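Local coordinates for motility protein B (Helicobacter pylori, PDB 3CYP), which probably forms with MotA the stator of the flagellar motor and fastens it to the cell wall through this periplasmic, OmpA-like C-terminal domain, at residues 18-23 / 74-79; 39-44 / 68-73. All coordinates share one frame; numbering follows the deposited sequence.

Contact 1: 18-23 / 74-79; sequences DMMLYI and IQYGVN
The phenol ring of Tyr76 reaches helix 17-30 with CG2 of the buried Ile23 at its edge, near the ring plane and 4.3 Å from Tyr76 CD1; the carbonyl O of Met20 approaches obliquely, 3.7 Å from Tyr76 CE1. Around the hydroxyl the contact is mixed. The methyl CE of Met20 and the carbonyl O of Met20 each stand 3.6 Å from Tyr76 OH, too far for a hydrogen bond to that carbonyl, so van der Waals touch and shape carry this pair, both partly exposed. The thioether chain of Met20 folds at chi2 (-67°) and again at chi3 (-71°), which swings CE round to the phenol instead of letting it run straight out from the helix. Tyr76 is the first residue beyond helix 58-75 to leave helical backbone angles. Gly77, at positive phi, is the C' residue of a Schellman motif: its N bonds to Ile74 O at 2.9 Å, and Val78 N turns back to Leu73 O. In this OmpA-like domain the aromatic side chain therefore springs from the end of one helix and spans to another, 17-30, where it also touches Glu24 and Ala27. On the backbone side, Tyr76 O accepts a bond from Gln31 NE2.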
ATOM      1  N   ASP B  18     -18.316   9.742  -9.722  1.00 21.37           N
ATOM      2  CA  ASP B  18     -19.210   8.904  -8.952  1.00 20.83           C
ATOM      3  C   ASP B  18     -18.387   8.028  -8.019  1.00 19.52           C
ATOM      4  O   ASP B  18     -18.782   7.803  -6.862  1.00 20.91           O
ATOM      5  CB  ASP B  18     -20.050   8.027  -9.865  1.00 21.45           C
ATOM      6  CG  ASP B  18     -21.258   8.765 -10.403  1.00 26.54           C
ATOM      7  OD1 ASP B  18     -21.892   8.218 -11.320  1.00 33.70           O
ATOM      8  OD2 ASP B  18     -21.536   9.889  -9.917  1.00 30.52           O
ATOM      9  N   MET B  19     -17.260   7.529  -8.524  1.00 18.44           N
ATOM     10  CA  MET B  19     -16.436   6.647  -7.670  1.00 17.12           C
ATOM     11  C   MET B  19     -15.758   7.442  -6.557  1.00 17.19           C
ATOM     12  O   MET B  19     -15.631   6.925  -5.438  1.00 18.05           O
ATOM     13  CB  MET B  19     -15.402   5.860  -8.473  1.00 17.24           C
ATOM     14  CG  MET B  19     -14.845   4.665  -7.660  1.00 16.82           C
ATOM     15  SD  MET B  19     -13.457   3.820  -8.463  1.00 16.64           S
ATOM     16  CE  MET B  19     -14.304   2.998  -9.794  1.00 18.24           C
ATOM     17  N   MET B  20     -15.324   8.670  -6.815  1.00 16.87           N
ATOM     18  CA  MET B  20     -14.738   9.541  -5.755  1.00 16.57           C
ATOM     19  C   MET B  20     -15.755   9.731  -4.629  1.00 17.41           C
ATOM     20  O   MET B  20     -15.449   9.606  -3.438  1.00 16.91           O
ATOM     21  CB  MET B  20     -14.347  10.902  -6.314  1.00 17.44           C
ATOM     22  CG  MET B  20     -13.120  10.821  -7.183  1.00 16.97           C
ATOM     23  SD  MET B  20     -11.601  10.396  -6.262  1.00 18.64           S
ATOM     24  CE  MET B  20     -11.312  11.928  -5.331  1.00 17.26           C
ATOM     25  N   LEU B  21     -16.996   9.997  -5.008  1.00 17.32           N
ATOM     26  CA  LEU B  21     -18.043  10.215  -4.023  1.00 16.79           C
ATOM     27  C   LEU B  21     -18.281   8.969  -3.184  1.00 15.85           C
ATOM     28  O   LEU B  21     -18.522   9.072  -1.984  1.00 16.23           O
ATOM     29  CB  LEU B  21     -19.358  10.580  -4.685  1.00 18.67           C
ATOM     30  CG  LEU B  21     -19.487  12.032  -5.068  1.00 21.53           C
ATOM     31  CD1 LEU B  21     -20.669  12.126  -6.075  1.00 21.13           C
ATOM     32  CD2 LEU B  21     -19.696  12.866  -3.822  1.00 25.75           C
ATOM     33  N   TYR B  22     -18.220   7.812  -3.808  1.00 15.21           N
ATOM     34  CA  TYR B  22     -18.470   6.544  -3.091  1.00 15.22           C
ATOM     35  C   TYR B  22     -17.258   6.249  -2.195  1.00 14.17           C
ATOM     36  O   TYR B  22     -17.416   5.908  -0.994  1.00 13.26           O
ATOM     37  CB  TYR B  22     -18.770   5.398  -4.055  1.00 15.52           C
ATOM     38  CG  TYR B  22     -19.180   4.079  -3.425  1.00 16.06           C
ATOM     39  CD1 TYR B  22     -19.648   4.002  -2.121  1.00 16.85           C
ATOM     40  CD2 TYR B  22     -19.130   2.906  -4.157  1.00 14.95           C
ATOM     41  CE1 TYR B  22     -20.013   2.813  -1.570  1.00 15.13           C
ATOM     42  CE2 TYR B  22     -19.472   1.690  -3.614  1.00 15.89           C
ATOM     43  CZ  TYR B  22     -19.948   1.651  -2.314  1.00 15.76           C
ATOM     44  OH  TYR B  22     -20.296   0.447  -1.764  1.00 19.32           O
ATOM     45  N   ILE B  23     -16.059   6.437  -2.730  1.00 14.00           N
ATOM     46  CA  ILE B  23     -14.848   6.261  -1.875  1.00 14.00           C
ATOM     47  C   ILE B  23     -14.889   7.180  -0.649  1.00 13.82           C
ATOM     48  O   ILE B  23     -14.549   6.795   0.456  1.00 12.78           O
ATOM     49  CB  ILE B  23     -13.558   6.477  -2.675  1.00 13.29           C
ATOM     50  CG1 ILE B  23     -13.404   5.419  -3.751  1.00 12.44           C
ATOM     51  CG2 ILE B  23     -12.316   6.463  -1.745  1.00 14.75           C
ATOM     52  CD1 ILE B  23     -12.358   5.732  -4.768  1.00 12.70           C
ATOM     53  N   ILE B  74      -6.833   7.688   1.790  1.00 11.80           N
ATOM     54  CA  ILE B  74      -5.884   8.431   2.606  1.00 13.39           C
ATOM     55  C   ILE B  74      -6.046   9.944   2.414  1.00 13.27           C
ATOM     56  O   ILE B  74      -6.022  10.703   3.370  1.00 13.88           O
ATOM     57  CB  ILE B  74      -4.437   7.969   2.322  1.00 14.10           C
ATOM     58  CG1 ILE B  74      -4.265   6.545   2.846  1.00 14.75           C
ATOM     59  CG2 ILE B  74      -3.383   8.942   2.938  1.00 14.02           C
ATOM     60  CD1 ILE B  74      -3.000   5.808   2.293  1.00 14.79           C
ATOM     61  N   GLN B  75      -6.268  10.358   1.189  1.00 13.92           N
ATOM     62  CA  GLN B  75      -6.640  11.762   0.947  1.00 14.77           C
ATOM     63  C   GLN B  75      -7.838  12.234   1.762  1.00 15.16           C
ATOM     64  O   GLN B  75      -7.911  13.383   2.161  1.00 15.19           O
ATOM     65  CB  GLN B  75      -6.935  12.002  -0.539  1.00 15.34           C
ATOM     66  CG  GLN B  75      -5.717  11.925  -1.419  1.00 16.48           C
ATOM     67  CD  GLN B  75      -6.044  12.248  -2.859  1.00 17.73           C
ATOM     68  OE1 GLN B  75      -6.650  11.448  -3.556  1.00 16.67           O
ATOM     69  NE2 GLN B  75      -5.683  13.476  -3.307  1.00 19.64           N
ATOM     70  N   TYR B  76      -8.826  11.354   1.925  1.00 13.92           N
ATOM     71  CA  TYR B  76     -10.025  11.658   2.693  1.00 14.89           C
ATOM     72  C   TYR B  76      -9.851  11.449   4.217  1.00 15.00           C
ATOM     73  O   TYR B  76     -10.833  11.568   4.982  1.00 16.17           O
ATOM     74  CB  TYR B  76     -11.170  10.836   2.157  1.00 15.65           C
ATOM     75  CG  TYR B  76     -11.791  11.305   0.828  1.00 15.81           C
ATOM     76  CD1 TYR B  76     -11.929  10.444  -0.255  1.00 16.17           C
ATOM     77  CD2 TYR B  76     -12.284  12.592   0.706  1.00 18.65           C
ATOM     78  CE1 TYR B  76     -12.565  10.869  -1.465  1.00 17.57           C
ATOM     79  CE2 TYR B  76     -12.913  13.010  -0.452  1.00 18.61           C
ATOM     80  CZ  TYR B  76     -13.058  12.155  -1.525  1.00 18.67           C
ATOM     81  OH  TYR B  76     -13.701  12.625  -2.667  1.00 20.60           O
ATOM     82  N   GLY B  77      -8.625  11.146   4.652  1.00 15.47           N
ATOM     83  CA  GLY B  77      -8.297  11.168   6.041  1.00 14.88           C
ATOM     84  C   GLY B  77      -8.161   9.826   6.725  1.00 15.05           C
ATOM     85  O   GLY B  77      -7.958   9.792   7.927  1.00 15.60           O
ATOM     86  N   VAL B  78      -8.224   8.735   5.976  1.00 14.44           N
ATOM     87  CA  VAL B  78      -8.018   7.421   6.606  1.00 13.94           C
ATOM     88  C   VAL B  78      -6.552   7.308   6.979  1.00 14.32           C
ATOM     89  O   VAL B  78      -5.665   7.638   6.199  1.00 14.64           O
ATOM     90  CB  VAL B  78      -8.486   6.260   5.737  1.00 12.71           C
ATOM     91  CG1 VAL B  78      -8.153   4.877   6.463  1.00 12.46           C
ATOM     92  CG2 VAL B  78      -9.949   6.382   5.458  1.00 12.51           C
ATOM     93  N   ASN B  79      -6.324   6.804   8.189  1.00 15.32           N
ATOM     94  CA  ASN B  79      -4.965   6.631   8.687  1.00 16.09           C
ATOM     95  C   ASN B  79      -4.257   5.512   7.861  1.00 15.02           C
ATOM     96  O   ASN B  79      -4.781   4.416   7.769  1.00 15.33           O
ATOM     97  CB  ASN B  79      -5.057   6.231  10.153  1.00 17.07           C
ATOM     98  CG  ASN B  79      -5.396   7.408  11.087  1.00 23.85           C
ATOM     99  OD1 ASN B  79      -5.162   8.581  10.768  1.00 34.95           O
ATOM    100  ND2 ASN B  79      -5.987   7.084  12.244  1.00 32.08           N
TER

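Contact 2: 39-44 / 68-73; sequences INVRGF and RVMKVL
Val41 drives both methyls into helix 68-73, and the tight part of the contact is built round this one side chain. CG1, placed anti to the backbone N (chi1 179°), meets CG1 of Val69 at 3.8 Å, the two valines crossing at a slant. CG2 points to the next turn of the helix, where it reaches tip to tip to CD1 of Leu73, again 3.8 Å away. To one side of these two, Met70 offers only its CB, 4.2 Å from Val41 CG2; the rest of its chain leads away from the strand, toward Leu83 and Phe85. The four residues are buried, and no hydrogen bond crosses between strand and helix. The looser, partly exposed side is the other face of the strand, where Asn40 and Arg42 stand clear of the helix and bind each other: Arg42 NE donates to Asn40 OD1 at 2.7 Å, in the carbonyl plane and close to the guanidinium plane. Arg42 also makes a cation-pi contact with Phe112, and Asn40 ND2 bonds to Ser84 OG and Ser86 OG. The axes of 39-44 and 68-73 approach to 8.8 Å, with 147° between their N-to-C directions; strand 38-44 and helix 58-75 open a beta-alpha-beta unit completed by strand 83-87. That strand pairs parallel with 38-44, strand 108-114 pairs antiparallel on the other edge of 38-44, and helix 17-30 packs against Val72 and Leu73.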
ATOM      1  N   ILE B  39      -8.214  -2.251   7.204  1.00 12.29           N
ATOM      2  CA  ILE B  39      -8.894  -2.297   5.913  1.00 11.55           C
ATOM      3  C   ILE B  39      -7.890  -2.724   4.846  1.00 11.22           C
ATOM      4  O   ILE B  39      -6.809  -2.139   4.756  1.00 11.12           O
ATOM      5  CB  ILE B  39      -9.387  -0.879   5.569  1.00 11.75           C
ATOM      6  CG1 ILE B  39     -10.394  -0.416   6.641  1.00 13.76           C
ATOM      7  CG2 ILE B  39      -9.909  -0.801   4.100  1.00 12.78           C
ATOM      8  CD1 ILE B  39     -11.651  -1.090   6.584  1.00 14.78           C
ATOM      9  N   ASN B  40      -8.265  -3.698   4.022  1.00 10.59           N
ATOM     10  CA  ASN B  40      -7.440  -4.191   2.875  1.00 11.16           C
ATOM     11  C   ASN B  40      -8.239  -3.874   1.630  1.00 11.57           C
ATOM     12  O   ASN B  40      -9.381  -4.304   1.491  1.00 11.52           O
ATOM     13  CB  ASN B  40      -7.164  -5.709   3.017  1.00 11.69           C
ATOM     14  CG  ASN B  40      -6.366  -6.292   1.909  1.00 12.02           C
ATOM     15  OD1 ASN B  40      -6.813  -7.252   1.253  1.00 16.87           O
ATOM     16  ND2 ASN B  40      -5.217  -5.766   1.691  1.00 14.44           N
ATOM     17  N   VAL B  41      -7.616  -3.088   0.743  1.00 11.62           N
ATOM     18  CA  VAL B  41      -8.230  -2.622  -0.481  1.00 12.47           C
ATOM     19  C   VAL B  41      -7.735  -3.584  -1.560  1.00 12.18           C
ATOM     20  O   VAL B  41      -6.517  -3.649  -1.881  1.00 11.68           O
ATOM     21  CB  VAL B  41      -7.756  -1.201  -0.802  1.00 12.69           C
ATOM     22  CG1 VAL B  41      -8.375  -0.726  -2.111  1.00 13.36           C
ATOM     23  CG2 VAL B  41      -8.040  -0.272   0.385  1.00 12.86           C
ATOM     24  N   ARG B  42      -8.678  -4.388  -2.072  1.00 13.24           N
ATOM     25  CA  ARG B  42      -8.368  -5.497  -2.974  1.00 13.51           C
ATOM     26  C   ARG B  42      -8.777  -5.168  -4.398  1.00 13.78           C
ATOM     27  O   ARG B  42      -9.938  -4.886  -4.645  1.00 13.85           O
ATOM     28  CB  ARG B  42      -9.131  -6.760  -2.560  1.00 14.26           C
ATOM     29  CG  ARG B  42      -8.749  -7.192  -1.221  1.00 16.69           C
ATOM     30  CD  ARG B  42      -9.282  -8.558  -0.913  1.00 18.31           C
ATOM     31  NE  ARG B  42      -8.817  -8.922   0.413  1.00 20.02           N
ATOM     32  CZ  ARG B  42      -9.083 -10.069   1.008  1.00 20.06           C
ATOM     33  NH1 ARG B  42      -9.862 -10.970   0.416  1.00 21.22           N
ATOM     34  NH2 ARG B  42      -8.603 -10.272   2.232  1.00 22.15           N
ATOM     35  N   GLY B  43      -7.844  -5.339  -5.330  1.00 13.50           N
ATOM     36  CA  GLY B  43      -8.106  -5.068  -6.745  1.00 14.37           C
ATOM     37  C   GLY B  43      -8.215  -6.329  -7.587  1.00 14.73           C
ATOM     38  O   GLY B  43      -7.536  -7.329  -7.333  1.00 13.88           O
ATOM     39  N   PHE B  44      -9.098  -6.262  -8.595  1.00 14.08           N
ATOM     40  CA  PHE B  44      -9.392  -7.390  -9.468  1.00 15.80           C
ATOM     41  C   PHE B  44      -9.596  -6.910 -10.898  1.00 15.91           C
ATOM     42  O   PHE B  44      -9.833  -5.714 -11.155  1.00 16.19           O
ATOM     43  CB  PHE B  44     -10.647  -8.114  -9.059  1.00 14.66           C
ATOM     44  CG  PHE B  44     -10.719  -8.506  -7.590  1.00 14.96           C
ATOM     45  CD1 PHE B  44     -10.410  -9.810  -7.202  1.00 15.16           C
ATOM     46  CD2 PHE B  44     -11.120  -7.592  -6.621  1.00 12.94           C
ATOM     47  CE1 PHE B  44     -10.494 -10.194  -5.879  1.00 15.47           C
ATOM     48  CE2 PHE B  44     -11.250  -7.986  -5.284  1.00 15.15           C
ATOM     49  CZ  PHE B  44     -10.920  -9.287  -4.919  1.00 13.43           C
ATOM     50  N   ARG B  68      -4.665   2.986  -6.172  1.00 12.75           N
ATOM     51  CA  ARG B  68      -5.283   4.271  -6.430  1.00 14.40           C
ATOM     52  C   ARG B  68      -6.469   4.514  -5.511  1.00 12.58           C
ATOM     53  O   ARG B  68      -6.619   5.598  -4.989  1.00 13.80           O
ATOM     54  CB  ARG B  68      -5.706   4.390  -7.903  1.00 14.16           C
ATOM     55  CG  ARG B  68      -4.467   4.621  -8.787  1.00 17.44           C
ATOM     56  CD  ARG B  68      -4.740   4.651 -10.257  1.00 20.98           C
ATOM     57  NE  ARG B  68      -5.982   5.321 -10.634  1.00 26.24           N
ATOM     58  CZ  ARG B  68      -6.137   6.629 -10.841  1.00 29.25           C
ATOM     59  NH1 ARG B  68      -5.142   7.493 -10.670  1.00 33.16           N
ATOM     60  NH2 ARG B  68      -7.315   7.089 -11.204  1.00 30.99           N
ATOM     61  N   VAL B  69      -7.284   3.492  -5.299  1.00 12.27           N
ATOM     62  CA  VAL B  69      -8.403   3.611  -4.372  1.00 12.97           C
ATOM     63  C   VAL B  69      -7.844   3.895  -2.983  1.00 12.17           C
ATOM     64  O   VAL B  69      -8.344   4.746  -2.231  1.00 11.85           O
ATOM     65  CB  VAL B  69      -9.322   2.400  -4.398  1.00 12.63           C
ATOM     66  CG1 VAL B  69     -10.273   2.411  -3.181  1.00 13.38           C
ATOM     67  CG2 VAL B  69     -10.123   2.433  -5.725  1.00 12.48           C
ATOM     68  N   MET B  70      -6.822   3.138  -2.589  1.00 12.31           N
ATOM     69  CA  MET B  70      -6.194   3.341  -1.257  1.00 12.71           C
ATOM     70  C   MET B  70      -5.677   4.792  -1.055  1.00 12.58           C
ATOM     71  O   MET B  70      -5.873   5.399   0.022  1.00 12.47           O
ATOM     72  CB  MET B  70      -5.077   2.323  -1.009  1.00 12.87           C
ATOM     73  CG  MET B  70      -4.686   2.298   0.429  1.00 13.14           C
ATOM     74  SD  MET B  70      -3.169   1.320   0.710  1.00 13.83           S
ATOM     75  CE  MET B  70      -1.936   2.335  -0.101  1.00 18.83           C
ATOM     76  N   LYS B  71      -5.030   5.345  -2.086  1.00 12.60           N
ATOM     77  CA  LYS B  71      -4.530   6.717  -2.021  1.00 14.85           C
ATOM     78  C   LYS B  71      -5.660   7.685  -1.785  1.00 12.66           C
ATOM     79  O   LYS B  71      -5.538   8.607  -0.970  1.00 13.42           O
ATOM     80  CB  LYS B  71      -3.838   7.125  -3.321  1.00 15.48           C
ATOM     81  CG  LYS B  71      -2.520   6.471  -3.529  1.00 19.40           C
ATOM     82  CD  LYS B  71      -1.622   7.365  -4.373  1.00 20.01           C
ATOM     83  CE  LYS B  71      -2.046   7.413  -5.787  1.00 22.95           C
ATOM     84  NZ  LYS B  71      -1.069   8.328  -6.523  1.00 23.55           N
ATOM     85  N   VAL B  72      -6.799   7.462  -2.472  1.00 12.18           N
ATOM     86  CA  VAL B  72      -7.971   8.309  -2.257  1.00 12.81           C
ATOM     87  C   VAL B  72      -8.520   8.228  -0.855  1.00 11.87           C
ATOM     88  O   VAL B  72      -8.794   9.245  -0.213  1.00 11.75           O
ATOM     89  CB  VAL B  72      -9.068   8.090  -3.290  1.00 12.80           C
ATOM     90  CG1 VAL B  72     -10.269   8.998  -2.959  1.00 14.28           C
ATOM     91  CG2 VAL B  72      -8.515   8.430  -4.679  1.00 13.99           C
ATOM     92  N   LEU B  73      -8.596   7.011  -0.305  1.00 11.44           N
ATOM     93  CA  LEU B  73      -9.015   6.890   1.083  1.00 11.48           C
ATOM     94  C   LEU B  73      -8.127   7.734   2.033  1.00 11.43           C
ATOM     95  O   LEU B  73      -8.580   8.344   3.017  1.00 12.47           O
ATOM     96  CB  LEU B  73      -9.002   5.428   1.585  1.00 12.05           C
ATOM     97  CG  LEU B  73     -10.083   4.552   0.933  1.00 11.55           C
ATOM     98  CD1 LEU B  73      -9.810   3.055   1.118  1.00 14.07           C
ATOM     99  CD2 LEU B  73     -11.468   4.961   1.431  1.00 13.34           C
TER

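How the contacts relate
Both contacts use helix 58-75, contact 2 on its sheet-facing turns and contact 1 at its C-terminal end; their centres lie about 10 Å apart. Ile23 joins them directly: its CG2 is 3.5 Å from Val72 CG1 and 3.6 Å from Leu73 CD2, so the side chain that borders the ring in 18-23/74-79 also packs on the helix of 39-44/68-73. Met20 SD adds a touch on Val72 CG1 at 3.8 Å. In sequence, 39-44 and 68-73 both fall between the two segments of contact 1. Each contact also borders the dimer interface: Ile74 and Met70 both pack on Tyr67 of the second subunit.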